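Side-chain contacts in DyP-type peroxidase (Pleurotus ostreatus PC15, PDB 6FSK), which is a heme b peroxidase of the dye-decolorizing family that probably uses hydrogen peroxide to oxidise dyes and manganese(II): residues A[7-12]-A[476-481]; A[39-44]-A[75-80]; A[70-75]-A[147-152]. The protein carries 1 engineered substitution. One frame throughout, in Å; residues are numbered along the deposited sequence.

Contact 1 of 3, residues A[7-12]-A[476-481]; sequences NIQGDI and TALKTK
The amide oxygen of N7 accepts the backbone N-H of T476 in the first turn of the C-terminal helix. OD1 of N7 lies 2.9 Å from N of T476, and the bond is fairly straight, 162° at the hydrogen. The donor sits in the plane of the amide carbonyl, with a C=O...N angle of 150° at OD1. N7 reaches this place because its CG is opposite the backbone N (chi1 -161°), which carries the amide across the T476 side chain at about a right angle. The hydroxyl of T476 lies close by, with OG1 3.2 Å from OD1 of N7. S474 OG is also near this hydroxyl, and CG2 of T476 comes within 3.4 Å of the same OD1 of N7. A backbone bond between N7 and I475 ties the loop to the helix start a second time.

The fold is a pair of ferredoxin-like halves sharing one antiparallel sheet. Helix 475-481 follows the last strand, 462-472, so the contact brings the two ends of the chain together. Deeper in, Q9 runs extended past CG, crosses L478 almost perpendicularly and brings NE2 to 4.2 Å from its CD1. This is packing alone, since NE2 donates to P473 O and V77 O. L478 also covers V77 and F79 of strand 74-80. The carbonyl oxygen of T476 is gripped from opposite faces by T480, one turn further along the helix, through OG1 at 2.8 Å and the backbone N at 3.0 Å.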
loop_
_atom_site.group_PDB
_atom_site.type_symbol
_atom_site.label_atom_id
_atom_site.label_comp_id
_atom_site.label_asym_id
_atom_site.label_seq_id
_atom_site.Cartn_x
_atom_site.Cartn_y
_atom_site.Cartn_z
ATOM N N ASN A 7 5.797 8.055 -21.199
ATOM C CA ASN A 7 5.140 9.227 -20.639
ATOM C C ASN A 7 4.726 8.984 -19.165
ATOM O O ASN A 7 4.304 9.913 -18.526
ATOM C CB ASN A 7 3.894 9.681 -21.429
ATOM C CG ASN A 7 3.486 11.093 -21.147
ATOM O OD1 ASN A 7 4.323 11.987 -20.984
ATOM N ND2 ASN A 7 2.205 11.269 -20.997
ATOM N N ILE A 8 4.870 7.751 -18.706
ATOM C CA ILE A 8 4.334 7.330 -17.355
ATOM C C ILE A 8 5.515 7.114 -16.410
ATOM O O ILE A 8 6.494 6.408 -16.716
ATOM C CB ILE A 8 3.517 6.023 -17.510
ATOM C CG1 ILE A 8 2.271 6.329 -18.337
ATOM C CG2 ILE A 8 3.073 5.504 -16.150
ATOM C CD1 ILE A 8 1.704 5.114 -19.059
ATOM N N GLN A 9 5.433 7.676 -15.219
ATOM C CA GLN A 9 6.440 7.411 -14.252
ATOM C C GLN A 9 6.496 5.957 -13.842
ATOM O O GLN A 9 5.481 5.334 -13.554
ATOM C CB GLN A 9 6.296 8.354 -13.022
ATOM C CG GLN A 9 6.562 9.833 -13.294
ATOM C CD GLN A 9 6.739 10.607 -11.999
ATOM O OE1 GLN A 9 7.661 10.275 -11.238
ATOM N NE2 GLN A 9 5.942 11.632 -11.779
ATOM N N GLY A 10 7.738 5.466 -13.763
ATOM C CA GLY A 10 8.017 4.042 -13.715
ATOM C C GLY A 10 7.619 3.316 -12.425
ATOM O O GLY A 10 7.406 2.134 -12.442
ATOM N N ASP A 11 7.387 4.061 -11.350
ATOM C CA ASP A 11 6.906 3.341 -10.180
ATOM C C ASP A 11 5.481 2.922 -10.292
ATOM O O ASP A 11 5.096 2.004 -9.524
ATOM C CB ASP A 11 7.029 4.178 -8.904
ATOM C CG ASP A 11 7.130 3.316 -7.612
ATOM O OD1 ASP A 11 7.798 2.237 -7.677
ATOM O OD2 ASP A 11 6.656 3.803 -6.569
ATOM N N ILE A 12 4.685 3.518 -11.186
ATOM C CA ILE A 12 3.258 3.286 -11.242
ATOM C C ILE A 12 3.049 1.909 -11.935
ATOM O O ILE A 12 2.444 1.040 -11.387
ATOM C CB ILE A 12 2.502 4.422 -11.978
ATOM C CG1 ILE A 12 2.754 5.783 -11.366
ATOM C CG2 ILE A 12 1.052 4.119 -12.064
ATOM C CD1 ILE A 12 2.448 6.917 -12.262
ATOM N N THR A 476 5.083 14.510 -19.879
ATOM C CA THR A 476 4.691 15.764 -20.550
ATOM C C THR A 476 3.962 16.749 -19.611
ATOM O O THR A 476 4.086 17.948 -19.796
ATOM C CB THR A 476 3.872 15.545 -21.802
ATOM O OG1 THR A 476 2.760 14.780 -21.452
ATOM C CG2 THR A 476 4.648 14.835 -22.836
ATOM N N ALA A 477 3.235 16.290 -18.571
ATOM C CA ALA A 477 2.670 17.177 -17.584
ATOM C C ALA A 477 3.780 17.934 -16.849
ATOM O O ALA A 477 3.663 19.157 -16.658
ATOM C CB ALA A 477 1.796 16.470 -16.573
ATOM N N LEU A 478 4.812 17.220 -16.434
ATOM C CA LEU A 478 5.933 17.883 -15.748
ATOM C C LEU A 478 6.569 18.966 -16.666
ATOM O O LEU A 478 6.910 20.051 -16.180
ATOM C CB LEU A 478 6.943 16.909 -15.260
ATOM C CG LEU A 478 6.489 15.847 -14.252
ATOM C CD1 LEU A 478 7.519 14.764 -14.017
ATOM C CD2 LEU A 478 6.170 16.507 -12.954
ATOM N N LYS A 479 6.752 18.640 -17.925
ATOM C CA LYS A 479 7.417 19.578 -18.843
ATOM C C LYS A 479 6.578 20.803 -19.095
ATOM O O LYS A 479 7.126 21.916 -19.176
ATOM C CB LYS A 479 7.789 18.891 -20.144
ATOM C CG LYS A 479 8.935 17.895 -20.090
ATOM C CD LYS A 479 9.142 17.312 -21.484
ATOM C CE LYS A 479 9.894 16.033 -21.603
ATOM N NZ LYS A 479 11.316 16.179 -21.364
ATOM N N THR A 480 5.271 20.646 -19.147
ATOM C CA THR A 480 4.391 21.754 -19.509
ATOM C C THR A 480 3.784 22.536 -18.380
ATOM O O THR A 480 3.429 23.756 -18.522
ATOM C CB THR A 480 3.240 21.236 -20.421
ATOM O OG1 THR A 480 2.442 20.247 -19.749
ATOM C CG2 THR A 480 3.793 20.650 -21.641
ATOM N N LYS A 481 3.552 21.903 -17.226
ATOM C CA LYS A 481 2.910 22.577 -16.117
ATOM C C LYS A 481 3.818 22.839 -14.920
ATOM O O LYS A 481 3.507 23.714 -14.114
ATOM C CB LYS A 481 1.694 21.812 -15.613
ATOM C CG LYS A 481 0.646 21.512 -16.673
ATOM C CD LYS A 481 -0.089 22.754 -17.168
ATOM C CE LYS A 481 -0.946 23.371 -16.071
ATOM N NZ LYS A 481 -1.870 24.413 -16.602
#

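Contact 2 of 3, residues A[39-44]-A[75-80]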
loop_
_atom_site.group_PDB
_atom_site.type_symbol
_atom_site.label_atom_id
_atom_site.label_comp_id
_atom_site.label_asym_id
_atom_site.label_seq_id
_atom_site.Cartn_x
_atom_site.Cartn_y
_atom_site.Cartn_z
ATOM N N ALA A 39 13.173 21.845 -15.021
ATOM C CA ALA A 39 13.642 21.441 -16.358
ATOM C C ALA A 39 14.845 20.581 -16.443
ATOM O O ALA A 39 14.980 19.744 -17.324
ATOM C CB ALA A 39 13.826 22.707 -17.206
ATOM N N HIS A 40 15.764 20.763 -15.495
ATOM C CA HIS A 40 16.904 19.982 -15.386
ATOM C C HIS A 40 16.679 18.666 -14.683
ATOM O O HIS A 40 17.415 17.730 -14.903
ATOM C CB HIS A 40 17.969 20.762 -14.634
ATOM C CG HIS A 40 18.489 21.894 -15.442
ATOM N ND1 HIS A 40 18.085 23.189 -15.250
ATOM C CD2 HIS A 40 19.267 21.886 -16.552
ATOM C CE1 HIS A 40 18.666 23.956 -16.161
ATOM N NE2 HIS A 40 19.371 23.184 -16.967
ATOM N N PHE A 41 15.673 18.618 -13.811
ATOM C CA PHE A 41 15.313 17.400 -13.087
ATOM C C PHE A 41 14.606 16.384 -13.994
ATOM O O PHE A 41 14.882 15.195 -13.898
ATOM C CB PHE A 41 14.411 17.778 -11.920
ATOM C CG PHE A 41 13.906 16.594 -11.075
ATOM C CD1 PHE A 41 14.717 15.532 -10.744
ATOM C CD2 PHE A 41 12.630 16.612 -10.664
ATOM C CE1 PHE A 41 14.242 14.492 -9.949
ATOM C CE2 PHE A 41 12.145 15.593 -9.842
ATOM C CZ PHE A 41 12.957 14.521 -9.568
ATOM N N ILE A 42 13.711 16.835 -14.854
ATOM C CA ILE A 42 12.832 15.929 -15.566
ATOM C C ILE A 42 13.533 14.816 -16.336
ATOM O O ILE A 42 13.127 13.658 -16.303
ATOM C CB ILE A 42 11.800 16.735 -16.421
ATOM C CG1 ILE A 42 10.775 17.404 -15.551
ATOM C CG2 ILE A 42 11.116 15.815 -17.487
ATOM C CD1 ILE A 42 10.049 18.559 -16.214
ATOM N N PRO A 43 14.672 15.072 -17.027
ATOM C CA PRO A 43 15.368 14.001 -17.730
ATOM C C PRO A 43 15.942 12.885 -16.885
ATOM O O PRO A 43 16.295 11.858 -17.431
ATOM C CB PRO A 43 16.507 14.738 -18.487
ATOM C CG PRO A 43 16.064 16.083 -18.540
ATOM C CD PRO A 43 15.249 16.386 -17.335
ATOM N N HIS A 44 16.040 13.084 -15.546
ATOM C CA HIS A 44 16.410 12.049 -14.611
ATOM C C HIS A 44 15.270 11.080 -14.210
ATOM O O HIS A 44 15.580 10.016 -13.639
ATOM C CB HIS A 44 16.853 12.695 -13.313
ATOM C CG HIS A 44 18.217 13.289 -13.373
ATOM N ND1 HIS A 44 18.468 14.587 -13.760
ATOM C CD2 HIS A 44 19.413 12.735 -13.099
ATOM C CE1 HIS A 44 19.777 14.806 -13.750
ATOM N NE2 HIS A 44 20.374 13.707 -13.324
ATOM N N VAL A 75 14.564 7.454 -10.023
ATOM C CA VAL A 75 13.897 8.540 -9.299
ATOM C C VAL A 75 12.539 8.824 -9.868
ATOM O O VAL A 75 12.331 8.795 -11.121
ATOM C CB VAL A 75 14.745 9.841 -9.340
ATOM C CG1 VAL A 75 14.939 10.321 -10.728
ATOM C CG2 VAL A 75 14.128 10.962 -8.532
ATOM N N ASN A 76 11.585 9.096 -8.998
ATOM C CA ASN A 76 10.233 9.536 -9.383
ATOM C C ASN A 76 9.879 10.747 -8.491
ATOM O O ASN A 76 10.597 11.101 -7.511
ATOM C CB ASN A 76 9.152 8.447 -9.164
ATOM C CG ASN A 76 8.904 7.539 -10.376
ATOM O OD1 ASN A 76 7.860 6.879 -10.403
ATOM N ND2 ASN A 76 9.819 7.502 -11.365
ATOM N N VAL A 77 8.781 11.431 -8.806
ATOM C CA VAL A 77 8.376 12.658 -8.149
ATOM C C VAL A 77 6.860 12.746 -8.046
ATOM O O VAL A 77 6.161 12.321 -9.000
ATOM C CB VAL A 77 8.932 13.962 -8.822
ATOM C CG1 VAL A 77 8.269 14.186 -10.208
ATOM C CG2 VAL A 77 8.693 15.179 -7.929
ATOM N N SER A 78 6.289 13.295 -6.964
ATOM C CA SER A 78 4.861 13.341 -6.806
ATOM C C SER A 78 4.507 14.575 -5.995
ATOM O O SER A 78 5.335 15.013 -5.191
ATOM C CB SER A 78 4.394 12.016 -6.187
ATOM O OG SER A 78 3.035 11.704 -6.393
ATOM N N PHE A 79 3.352 15.144 -6.257
ATOM C CA PHE A 79 2.981 16.422 -5.680
ATOM C C PHE A 79 1.687 16.365 -4.942
ATOM O O PHE A 79 0.667 15.782 -5.419
ATOM C CB PHE A 79 2.833 17.501 -6.798
ATOM C CG PHE A 79 4.103 17.854 -7.444
ATOM C CD1 PHE A 79 4.902 18.853 -6.907
ATOM C CD2 PHE A 79 4.546 17.160 -8.529
ATOM C CE1 PHE A 79 6.125 19.151 -7.467
ATOM C CE2 PHE A 79 5.771 17.459 -9.139
ATOM C CZ PHE A 79 6.575 18.448 -8.562
ATOM N N SER A 80 1.639 17.025 -3.763
ATOM C CA SER A 80 0.406 17.079 -3.032
ATOM C C SER A 80 -0.510 18.190 -3.507
ATOM O O SER A 80 -0.114 19.042 -4.271
ATOM C CB SER A 80 0.696 17.321 -1.533
ATOM O OG SER A 80 1.181 18.686 -1.375
HETATM O O HOH W 1 15.558 7.491 -12.715
#
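V75 meets both F41 and H44. Its CG2 lies at the ring edge of F41, 3.8 Å from CE1, while CG1 presses against the backbone of H44, 3.0 Å from the carbonyl oxygen O, a tight approach. The two methyls divide the work because CG1 sits between the backbone N and carbonyl carbon (chi1 62°). A water bridges the same backbones, donating to H44 O at 2.7 Å and accepting from V75 N at 2.9 Å. The next residue, N76, points away from the helix, and its ND2 turns back on V75 O at 2.8 Å, from above the carbonyl plane, while also donating to K46 O.

The alternation is that of a beta strand, here in the ferredoxin-like half whose helices 31-41 and 144-156 pack on one face of the sheet. V77 again points toward the helix. Its CB lies 3.7 Å from CE2 of F41, so the V75 and V77 side chains both meet the ring's rim. The ring gets there with CG trans to the backbone N (chi1 178°), and F157 meets it edge-to-face. Replacing F41 by alanine would probably open a gap between the helix and the valines V75 and V77 and leave F157 without its aromatic partner. At the end of the strand, OG of S80, at the N-cap position, accepts the N-H of G83 in the next helix.

Contact 3 of 3, residues A[70-75]-A[147-152]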
loop_
_atom_site.group_PDB
_atom_site.type_symbol
_atom_site.label_atom_id
_atom_site.label_comp_id
_atom_site.label_asym_id
_atom_site.label_seq_id
_atom_site.Cartn_x
_atom_site.Cartn_y
_atom_site.Cartn_z
ATOM N N VAL A 70 27.033 -1.341 -11.379
ATOM C CA VAL A 70 26.352 -0.556 -10.348
ATOM C C VAL A 70 25.208 0.074 -11.123
ATOM O O VAL A 70 25.443 0.810 -12.123
ATOM C CB VAL A 70 27.248 0.487 -9.664
ATOM C CG1 VAL A 70 26.496 1.235 -8.549
ATOM C CG2 VAL A 70 28.481 -0.204 -9.094
ATOM N N PRO A 71 23.964 -0.299 -10.746
ATOM C CA PRO A 71 22.816 0.354 -11.411
ATOM C C PRO A 71 22.712 1.762 -10.833
ATOM O O PRO A 71 23.003 1.981 -9.640
ATOM C CB PRO A 71 21.612 -0.518 -11.052
ATOM C CG PRO A 71 21.998 -1.282 -9.836
ATOM C CD PRO A 71 23.523 -1.289 -9.733
ATOM N N MET A 72 22.413 2.704 -11.711
ATOM C CA MET A 72 22.047 4.008 -11.276
ATOM C C MET A 72 20.770 3.800 -10.491
ATOM O O MET A 72 19.921 3.013 -10.895
ATOM C CB MET A 72 21.726 4.882 -12.480
ATOM C CG MET A 72 21.970 6.329 -12.220
ATOM S SD MET A 72 21.466 7.302 -13.665
ATOM C CE MET A 72 22.915 7.100 -14.724
ATOM N N ALA A 73 20.598 4.537 -9.418
ATOM C CA ALA A 73 19.324 4.532 -8.718
ATOM C C ALA A 73 18.317 5.284 -9.579
ATOM O O ALA A 73 18.664 6.189 -10.357
ATOM C CB ALA A 73 19.478 5.213 -7.388
ATOM N N ALA A 74 17.043 4.963 -9.374
ATOM C CA ALA A 74 15.954 5.505 -10.154
ATOM C C ALA A 74 15.146 6.475 -9.340
ATOM O O ALA A 74 15.005 6.297 -8.116
ATOM C CB ALA A 74 15.056 4.408 -10.614
ATOM N N VAL A 75 14.564 7.454 -10.023
ATOM C CA VAL A 75 13.897 8.540 -9.299
ATOM C C VAL A 75 12.539 8.824 -9.868
ATOM O O VAL A 75 12.331 8.795 -11.121
ATOM C CB VAL A 75 14.745 9.841 -9.340
ATOM C CG1 VAL A 75 14.939 10.321 -10.728
ATOM C CG2 VAL A 75 14.128 10.962 -8.532
ATOM N N ASN A 147 22.085 7.520 -2.437
ATOM C CA ASN A 147 22.553 8.790 -1.916
ATOM C C ASN A 147 23.256 9.634 -2.986
ATOM O O ASN A 147 23.082 10.849 -3.010
ATOM C CB ASN A 147 23.460 8.612 -0.674
ATOM C CG ASN A 147 22.731 7.969 0.532
ATOM O OD1 ASN A 147 21.555 8.099 0.674
ATOM N ND2 ASN A 147 23.483 7.303 1.420
ATOM N N LYS A 148 23.974 8.982 -3.877
ATOM C CA LYS A 148 24.607 9.682 -4.998
ATOM C C LYS A 148 23.597 10.315 -5.919
ATOM O O LYS A 148 23.741 11.495 -6.315
ATOM C CB LYS A 148 25.533 8.717 -5.751
ATOM C CG LYS A 148 26.159 9.295 -7.024
ATOM C CD LYS A 148 27.030 8.254 -7.725
ATOM C CE LYS A 148 27.813 8.920 -8.843
ATOM N NZ LYS A 148 28.607 7.902 -9.604
ATOM N N LYS A 149 22.543 9.572 -6.275
ATOM C CA LYS A 149 21.519 10.113 -7.117
ATOM C C LYS A 149 20.713 11.189 -6.377
ATOM O O LYS A 149 20.405 12.230 -6.933
ATOM C CB LYS A 149 20.596 8.994 -7.631
ATOM C CG LYS A 149 19.461 9.503 -8.502
ATOM C CD LYS A 149 19.887 10.277 -9.756
ATOM C CE LYS A 149 20.661 9.357 -10.619
ATOM N NZ LYS A 149 20.794 10.017 -11.993
ATOM N N LEU A 150 20.322 10.959 -5.119
ATOM C CA LEU A 150 19.618 11.985 -4.413
ATOM C C LEU A 150 20.429 13.288 -4.263
ATOM O O LEU A 150 19.876 14.383 -4.371
ATOM C CB LEU A 150 19.075 11.428 -3.073
ATOM C CG LEU A 150 18.188 12.351 -2.264
ATOM C CD1 LEU A 150 16.984 12.849 -3.019
ATOM C CD2 LEU A 150 17.739 11.561 -1.038
ATOM N N ASP A 151 21.740 13.175 -3.986
ATOM C CA ASP A 151 22.594 14.412 -3.889
ATOM C C ASP A 151 22.595 15.169 -5.215
ATOM O O ASP A 151 22.548 16.373 -5.209
ATOM C CB ASP A 151 24.027 14.018 -3.557
ATOM C CG ASP A 151 24.189 13.636 -2.135
ATOM O OD1 ASP A 151 23.228 13.766 -1.362
ATOM O OD2 ASP A 151 25.315 13.196 -1.774
ATOM N N GLU A 152 22.617 14.460 -6.341
ATOM C CA GLU A 152 22.552 15.091 -7.636
ATOM C C GLU A 152 21.240 15.852 -7.828
ATOM O O GLU A 152 21.192 17.019 -8.297
ATOM C CB GLU A 152 22.779 14.005 -8.676
ATOM C CG GLU A 152 22.855 14.445 -10.097
ATOM C CD GLU A 152 23.127 13.263 -11.021
ATOM O OE1 GLU A 152 22.932 12.066 -10.607
ATOM O OE2 GLU A 152 23.438 13.585 -12.195
#
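K149 of helix 144-156 lies along M72 and A73, where the chain runs into strand 74-80. In the βαββαβ order of the ferredoxin-like N-terminal half, this helix is the second of the two and joins strand 134-140 to strand 166-175. The contact packs it over the beginning of strand 74-80, with V138 of the neighbouring strand 134-140 touching both A73 and K149.

The side chain of K149 starts with CB set 4.0 Å from CB of A73, methyl against methylene, at the place where the two backbones come nearest, with their CA atoms 6.2 Å apart. With CG trans to the backbone N (chi1 178°), the chain then passes the A73 carbonyl, CG being 3.9 Å from A73 O. Two successive bends, at chi2 59° and chi3 62°, fold the chain back on itself instead of letting it run out straight. CD makes this turn, and CE is brought to 3.8 Å from the same carbonyl oxygen of A73 and to 3.7 Å from CG of M72. M72 crosses the lysine at a slant, its own chain extended as far as SD and bent only at the last torsion, so that sulfur and not the terminal methyl faces the amine. The ammonium nitrogen NZ of K149 ends 3.3 Å from SD of M72.

The positive charge is answered within the helix by E152, three residues on. The carboxylate is shared: OE2 makes a weak hydrogen bond with H44 NE2, while OE1 of E152 holds K149 NZ in a salt bridge at 3.3 Å, itself weak as a hydrogen bond.

Overall arrangement
The three contacts lie on the same side of the chain's centre, away from the heme site, and strand 74-80 connects them. Contacts 2 and 3 share V75, and their centres are about 13 Å apart; H44 of contact 2 touches contact 3, its CD2 3.2 Å from NZ of K149. Contacts 1 and 2 are closer, about 8 Å between centres: D11 N bonds to N76 OD1 at 3.0 Å, and L478 O packs at 3.5 Å on CD1 of I42. Contacts 1 and 3, about 19 Å apart between centres, do not touch. Along the chain, contacts 2 and 3 interlock, and both are nested within the long loop that contact 1 closes.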